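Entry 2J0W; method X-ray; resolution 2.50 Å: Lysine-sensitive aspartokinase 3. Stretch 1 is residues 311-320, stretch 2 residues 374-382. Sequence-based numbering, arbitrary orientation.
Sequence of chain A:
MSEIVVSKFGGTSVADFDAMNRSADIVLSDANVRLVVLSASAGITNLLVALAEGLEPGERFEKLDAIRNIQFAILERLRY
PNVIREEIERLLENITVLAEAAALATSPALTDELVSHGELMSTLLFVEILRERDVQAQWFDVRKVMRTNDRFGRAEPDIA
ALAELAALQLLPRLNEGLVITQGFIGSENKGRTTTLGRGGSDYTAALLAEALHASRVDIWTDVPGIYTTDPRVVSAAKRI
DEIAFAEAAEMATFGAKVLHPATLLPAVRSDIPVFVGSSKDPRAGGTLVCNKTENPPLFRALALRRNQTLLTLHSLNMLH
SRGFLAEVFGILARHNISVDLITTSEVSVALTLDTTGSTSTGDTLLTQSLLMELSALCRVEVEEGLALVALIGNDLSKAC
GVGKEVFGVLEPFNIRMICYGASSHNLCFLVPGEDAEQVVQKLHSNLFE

Stretch 1, residues 311-320: LTLHSLNMLH
Stretch 2, residues 374-382: LSALCRVEV

Residues 311-313 form the end of a strand that begins earlier in the chain. Stretch 2 enters as a helix at L374, turns through C378 and R379, and continues as a weakly bonded strand at about 380-382. The two strands run antiparallel, with 160° between their directions and axes 4.7 Å apart at closest approach. The register follows the nearest CA atoms. L311 CA lies 4.7 Å from V382 CA, T312 CA 5.0 Å from E381 CA, L313 CA 5.0 Å from V380 CA, H314 CA 5.2 Å from R379 CA and S315 CA 4.0 Å from C378 CA.

The ladder is loose. T312 N donates weakly to E381 O at 3.1 Å, with an N-H...O angle of 127°. T312 O lies 3.0 Å from E381 N. The better bond is H314 N to R379 O, 3.1 Å and 152°. L311 CA also approaches E381 O at 3.3 Å as a CA-H...O contact. Within stretch 2, C378 N donates to L374 O at 2.8 Å.

L311, L313, V380 and V382 share one face of the sheet. L311 is t, p (chi1 -178°, chi2 63°), which places CD1 3.4 Å from V382 CG2. L313 is m, t (-69°, -177°). Its CD2 meets V380 CG1 at 3.3 Å, and its CD1 lies 4.1 Å from C378 SG. V380 is m, V382 is t and C378 is p. These contacts are apolar.

T312 and E381 share the other face, with T312 CB and E381 CB 3.9 Å apart. T312 is m. E381 has chi1 -81°, chi2 -168° and chi3 64°, which carries its carboxylate to the H314 ring. H314 has chi1 -60° and chi2 -76°. Its NE2 donates a weak hydrogen bond to E381 OE2, 2.7 Å and 119°, with OE2 at the ring edge. R379 has chi1 144° and chi3 -96°, both between wells, with chi2 -156° and chi4 175°. Its CD lies 3.6 Å from H314 CB, so the aliphatic part of R379 packs against H314.

Beyond the strand, S315 points away, whereas L316, M318 and L319 point toward stretch 2. L316 is m, t (-80°, -176°); its CD1 reaches A376 O at 3.2 Å. M318 is p, t, p (61°, -175°, 76°), which brings CE 3.4 Å from A376 O. N317 has positive phi and psi (45/55) and makes no contact. L377 CB points away, but its t, p side chain (167°, 58°) brings CD1 3.3 Å from CD1 of L319, itself m, t (-54°, 168°).

Together the stretches bury 750 Å², summed over both sides.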

ATOM      1  N   LEU A 311      -4.841  11.083  -0.663  1.00 58.60           N
ATOM      2  CA  LEU A 311      -4.084  11.557  -1.811  1.00 60.36           C
ATOM      3  C   LEU A 311      -3.767  10.395  -2.744  1.00 64.10           C
ATOM      4  O   LEU A 311      -2.780   9.682  -2.543  1.00 65.86           O
ATOM      5  CB  LEU A 311      -2.786  12.189  -1.336  1.00 57.40           C
ATOM      6  CG  LEU A 311      -1.919  12.775  -2.440  1.00 64.43           C
ATOM      7  CD1 LEU A 311      -2.655  13.917  -3.135  1.00 62.66           C
ATOM      8  CD2 LEU A 311      -0.626  13.254  -1.821  1.00 65.63           C
ATOM      9  N   THR A 312      -4.613  10.209  -3.753  1.00 67.50           N
ATOM     10  CA  THR A 312      -4.455   9.131  -4.730  1.00 68.32           C
ATOM     11  C   THR A 312      -3.586   9.571  -5.917  1.00 70.84           C
ATOM     12  O   THR A 312      -3.855  10.587  -6.560  1.00 69.89           O
ATOM     13  CB  THR A 312      -5.836   8.672  -5.253  1.00 62.56           C
ATOM     14  OG1 THR A 312      -6.626   8.186  -4.161  1.00 52.26           O
ATOM     15  CG2 THR A 312      -5.680   7.576  -6.284  1.00 65.21           C
ATOM     16  N   LEU A 313      -2.538   8.805  -6.200  1.00 72.94           N
ATOM     17  CA  LEU A 313      -1.655   9.133  -7.311  1.00 74.15           C
ATOM     18  C   LEU A 313      -1.665   8.112  -8.440  1.00 77.34           C
ATOM     19  O   LEU A 313      -1.359   6.933  -8.253  1.00 77.60           O
ATOM     20  CB  LEU A 313      -0.224   9.317  -6.818  1.00 65.97           C
ATOM     21  CG  LEU A 313      -0.003  10.551  -5.951  1.00 68.17           C
ATOM     22  CD1 LEU A 313       1.474  10.674  -5.589  1.00 48.10           C
ATOM     23  CD2 LEU A 313      -0.482  11.786  -6.711  1.00 68.34           C
ATOM     24  N   HIS A 314      -2.040   8.590  -9.617  1.00 81.83           N
ATOM     25  CA  HIS A 314      -2.074   7.774 -10.819  1.00 87.01           C
ATOM     26  C   HIS A 314      -0.902   8.330 -11.624  1.00 89.37           C
ATOM     27  O   HIS A 314      -0.520   9.479 -11.424  1.00 91.77           O
ATOM     28  CB  HIS A 314      -3.398   7.990 -11.543  1.00 87.91           C
ATOM     29  CG  HIS A 314      -4.598   7.626 -10.722  1.00 84.94           C
ATOM     30  ND1 HIS A 314      -4.984   6.323 -10.508  1.00 88.70           N
ATOM     31  CD2 HIS A 314      -5.486   8.399 -10.054  1.00 84.67           C
ATOM     32  CE1 HIS A 314      -6.063   6.306  -9.742  1.00 87.01           C
ATOM     33  NE2 HIS A 314      -6.386   7.551  -9.454  1.00 86.61           N
ATOM     34  N   SER A 315      -0.325   7.543 -12.521  1.00 90.64           N
ATOM     35  CA  SER A 315       0.823   8.039 -13.268  1.00 94.38           C
ATOM     36  C   SER A 315       0.515   8.630 -14.633  1.00 97.47           C
ATOM     37  O   SER A 315      -0.364   8.148 -15.350  1.00 95.40           O
ATOM     38  CB  SER A 315       1.852   6.931 -13.450  1.00 93.69           C
ATOM     39  OG  SER A 315       1.335   5.899 -14.250  1.00 96.03           O
ATOM     40  N   LEU A 316       1.243   9.687 -14.992  1.00102.01           N
ATOM     41  CA  LEU A 316       1.061  10.290 -16.303  1.00106.26           C
ATOM     42  C   LEU A 316       1.911   9.457 -17.257  1.00111.15           C
ATOM     43  O   LEU A 316       2.378   9.925 -18.299  1.00111.74           O
ATOM     44  CB  LEU A 316       1.463  11.774 -16.300  1.00102.68           C
ATOM     45  CG  LEU A 316       0.393  12.718 -15.714  1.00 96.80           C
ATOM     46  CD1 LEU A 316       0.847  14.164 -15.844  1.00 92.47           C
ATOM     47  CD2 LEU A 316      -0.941  12.521 -16.439  1.00 91.69           C
ATOM     48  N   ASN A 317       2.109   8.208 -16.832  1.00114.71           N
ATOM     49  CA  ASN A 317       2.818   7.169 -17.576  1.00115.81           C
ATOM     50  C   ASN A 317       4.146   7.543 -18.243  1.00118.40           C
ATOM     51  O   ASN A 317       4.311   7.341 -19.444  1.00118.68           O
ATOM     52  CB  ASN A 317       1.819   6.594 -18.605  1.00113.30           C
ATOM     53  CG  ASN A 317       2.363   5.417 -19.387  1.00110.76           C
ATOM     54  OD1 ASN A 317       2.863   5.574 -20.501  1.00108.32           O
ATOM     55  ND2 ASN A 317       2.260   4.226 -18.810  1.00110.35           N
ATOM     56  N   MET A 318       5.105   8.067 -17.484  1.00120.91           N
ATOM     57  CA  MET A 318       6.381   8.418 -18.103  1.00123.93           C
ATOM     58  C   MET A 318       7.633   7.760 -17.522  1.00125.15           C
ATOM     59  O   MET A 318       8.730   7.948 -18.048  1.00126.95           O
ATOM     60  CB  MET A 318       6.569   9.937 -18.137  1.00126.68           C
ATOM     61  CG  MET A 318       6.599  10.614 -16.792  1.00129.02           C
ATOM     62  SD  MET A 318       6.676  12.393 -17.035  1.00131.87           S
ATOM     63  CE  MET A 318       4.981  12.736 -17.485  1.00126.96           C
ATOM     64  N   LEU A 319       7.483   6.991 -16.451  1.00124.42           N
ATOM     65  CA  LEU A 319       8.628   6.303 -15.858  1.00123.98           C
ATOM     66  C   LEU A 319       8.192   4.877 -15.515  1.00124.72           C
ATOM     67  O   LEU A 319       6.998   4.590 -15.463  1.00124.31           O
ATOM     68  CB  LEU A 319       9.103   7.052 -14.606  1.00121.72           C
ATOM     69  CG  LEU A 319       9.406   8.547 -14.797  1.00119.73           C
ATOM     70  CD1 LEU A 319       9.563   9.203 -13.440  1.00118.23           C
ATOM     71  CD2 LEU A 319      10.663   8.746 -15.639  1.00116.54           C
ATOM     72  N   HIS A 320       9.138   3.969 -15.303  1.00126.21           N
ATOM     73  CA  HIS A 320       8.736   2.606 -14.982  1.00127.19           C
ATOM     74  C   HIS A 320       8.347   2.494 -13.505  1.00128.07           C
ATOM     75  O   HIS A 320       8.992   3.090 -12.644  1.00128.56           O
ATOM     76  CB  HIS A 320       9.842   1.609 -15.379  1.00128.67           C
ATOM     77  CG  HIS A 320      11.167   1.843 -14.717  1.00135.30           C
ATOM     78  ND1 HIS A 320      12.240   1.000 -14.909  1.00137.52           N
ATOM     79  CD2 HIS A 320      11.581   2.782 -13.833  1.00139.78           C
ATOM     80  CE1 HIS A 320      13.257   1.406 -14.167  1.00138.65           C
ATOM     81  NE2 HIS A 320      12.883   2.483 -13.503  1.00140.89           N
ATOM     82  N   LEU A 374       4.545  16.989  -8.318  1.00104.90           N
ATOM     83  CA  LEU A 374       3.882  15.704  -8.446  1.00102.42           C
ATOM     84  C   LEU A 374       2.860  15.716  -9.574  1.00100.75           C
ATOM     85  O   LEU A 374       2.719  14.731 -10.289  1.00101.25           O
ATOM     86  CB  LEU A 374       3.184  15.345  -7.127  1.00100.82           C
ATOM     87  CG  LEU A 374       4.036  15.338  -5.856  1.00 97.57           C
ATOM     88  CD1 LEU A 374       3.169  14.981  -4.667  1.00 92.73           C
ATOM     89  CD2 LEU A 374       5.172  14.346  -5.995  1.00101.39           C
ATOM     90  N   SER A 375       2.162  16.832  -9.749  1.00 99.68           N
ATOM     91  CA  SER A 375       1.128  16.918 -10.777  1.00 99.27           C
ATOM     92  C   SER A 375       1.602  16.569 -12.187  1.00 99.38           C
ATOM     93  O   SER A 375       0.832  16.007 -12.983  1.00 97.36           O
ATOM     94  CB  SER A 375       0.495  18.315 -10.784  1.00 95.47           C
ATOM     95  OG  SER A 375      -0.080  18.629  -9.531  1.00 87.95           O
ATOM     96  N   ALA A 376       2.857  16.901 -12.492  1.00 99.37           N
ATOM     97  CA  ALA A 376       3.434  16.628 -13.807  1.00 98.75           C
ATOM     98  C   ALA A 376       4.002  15.218 -13.867  1.00 96.90           C
ATOM     99  O   ALA A 376       3.877  14.532 -14.881  1.00 97.05           O
ATOM    100  CB  ALA A 376       4.528  17.644 -14.118  1.00 99.54           C
ATOM    101  N   LEU A 377       4.632  14.794 -12.776  1.00 92.83           N
ATOM    102  CA  LEU A 377       5.209  13.461 -12.701  1.00 87.73           C
ATOM    103  C   LEU A 377       4.134  12.375 -12.655  1.00 84.13           C
ATOM    104  O   LEU A 377       4.401  11.214 -12.956  1.00 83.14           O
ATOM    105  CB  LEU A 377       6.094  13.336 -11.461  1.00 84.67           C
ATOM    106  CG  LEU A 377       6.479  11.888 -11.123  1.00 86.53           C
ATOM    107  CD1 LEU A 377       7.203  11.273 -12.311  1.00 85.20           C
ATOM    108  CD2 LEU A 377       7.349  11.836  -9.875  1.00 87.33           C
ATOM    109  N   CYS A 378       2.921  12.755 -12.277  1.00 81.89           N
ATOM    110  CA  CYS A 378       1.823  11.803 -12.174  1.00 81.09           C
ATOM    111  C   CYS A 378       0.551  12.518 -11.761  1.00 77.44           C
ATOM    112  O   CYS A 378       0.570  13.318 -10.838  1.00 76.83           O
ATOM    113  CB  CYS A 378       2.156  10.740 -11.129  1.00 85.18           C
ATOM    114  SG  CYS A 378       2.548  11.401  -9.482  1.00 89.99           S
ATOM    115  N   ARG A 379      -0.548  12.234 -12.448  1.00 75.84           N
ATOM    116  CA  ARG A 379      -1.822  12.848 -12.122  1.00 75.87           C
ATOM    117  C   ARG A 379      -2.124  12.682 -10.626  1.00 80.77           C
ATOM    118  O   ARG A 379      -1.888  11.614 -10.048  1.00 81.16           O
ATOM    119  CB  ARG A 379      -2.934  12.194 -12.931  1.00 71.96           C
ATOM    120  CG  ARG A 379      -4.213  12.082 -12.146  1.00 81.30           C
ATOM    121  CD  ARG A 379      -5.060  10.982 -12.672  1.00 91.00           C
ATOM    122  NE  ARG A 379      -6.046  11.483 -13.611  1.00 96.90           N
ATOM    123  CZ  ARG A 379      -6.866  10.701 -14.299  1.00 97.87           C
ATOM    124  NH1 ARG A 379      -6.801   9.384 -14.146  1.00 91.89           N
ATOM    125  NH2 ARG A 379      -7.754  11.237 -15.127  1.00 98.36           N
ATOM    126  N   VAL A 380      -2.663  13.738 -10.012  1.00 82.85           N
ATOM    127  CA  VAL A 380      -2.998  13.732  -8.586  1.00 81.81           C
ATOM    128  C   VAL A 380      -4.494  13.776  -8.302  1.00 78.12           C
ATOM    129  O   VAL A 380      -5.300  14.141  -9.158  1.00 77.67           O
ATOM    130  CB  VAL A 380      -2.366  14.932  -7.854  1.00 82.59           C
ATOM    131  CG1 VAL A 380      -0.849  14.843  -7.911  1.00 83.15           C
ATOM    132  CG2 VAL A 380      -2.855  16.228  -8.482  1.00 83.88           C
ATOM    133  N   GLU A 381      -4.845  13.397  -7.080  1.00 76.50           N
ATOM    134  CA  GLU A 381      -6.226  13.394  -6.615  1.00 76.64           C
ATOM    135  C   GLU A 381      -6.221  13.648  -5.118  1.00 75.77           C
ATOM    136  O   GLU A 381      -5.321  13.179  -4.410  1.00 74.35           O
ATOM    137  CB  GLU A 381      -6.895  12.050  -6.881  1.00 78.25           C
ATOM    138  CG  GLU A 381      -7.390  11.854  -8.286  1.00 85.15           C
ATOM    139  CD  GLU A 381      -8.295  10.644  -8.397  1.00 95.82           C
ATOM    140  OE1 GLU A 381      -9.378  10.657  -7.771  1.00 97.73           O
ATOM    141  OE2 GLU A 381      -7.926   9.680  -9.102  1.00 99.94           O
ATOM    142  N   VAL A 382      -7.212  14.397  -4.638  1.00 74.63           N
ATOM    143  CA  VAL A 382      -7.310  14.696  -3.212  1.00 74.76           C
ATOM    144  C   VAL A 382      -8.749  14.695  -2.709  1.00 73.01           C
ATOM    145  O   VAL A 382      -9.575  15.491  -3.153  1.00 73.59           O
ATOM    146  CB  VAL A 382      -6.695  16.071  -2.861  1.00 74.93           C
ATOM    147  CG1 VAL A 382      -6.765  16.296  -1.353  1.00 70.26           C
ATOM    148  CG2 VAL A 382      -5.255  16.141  -3.342  1.00 73.67           C
TER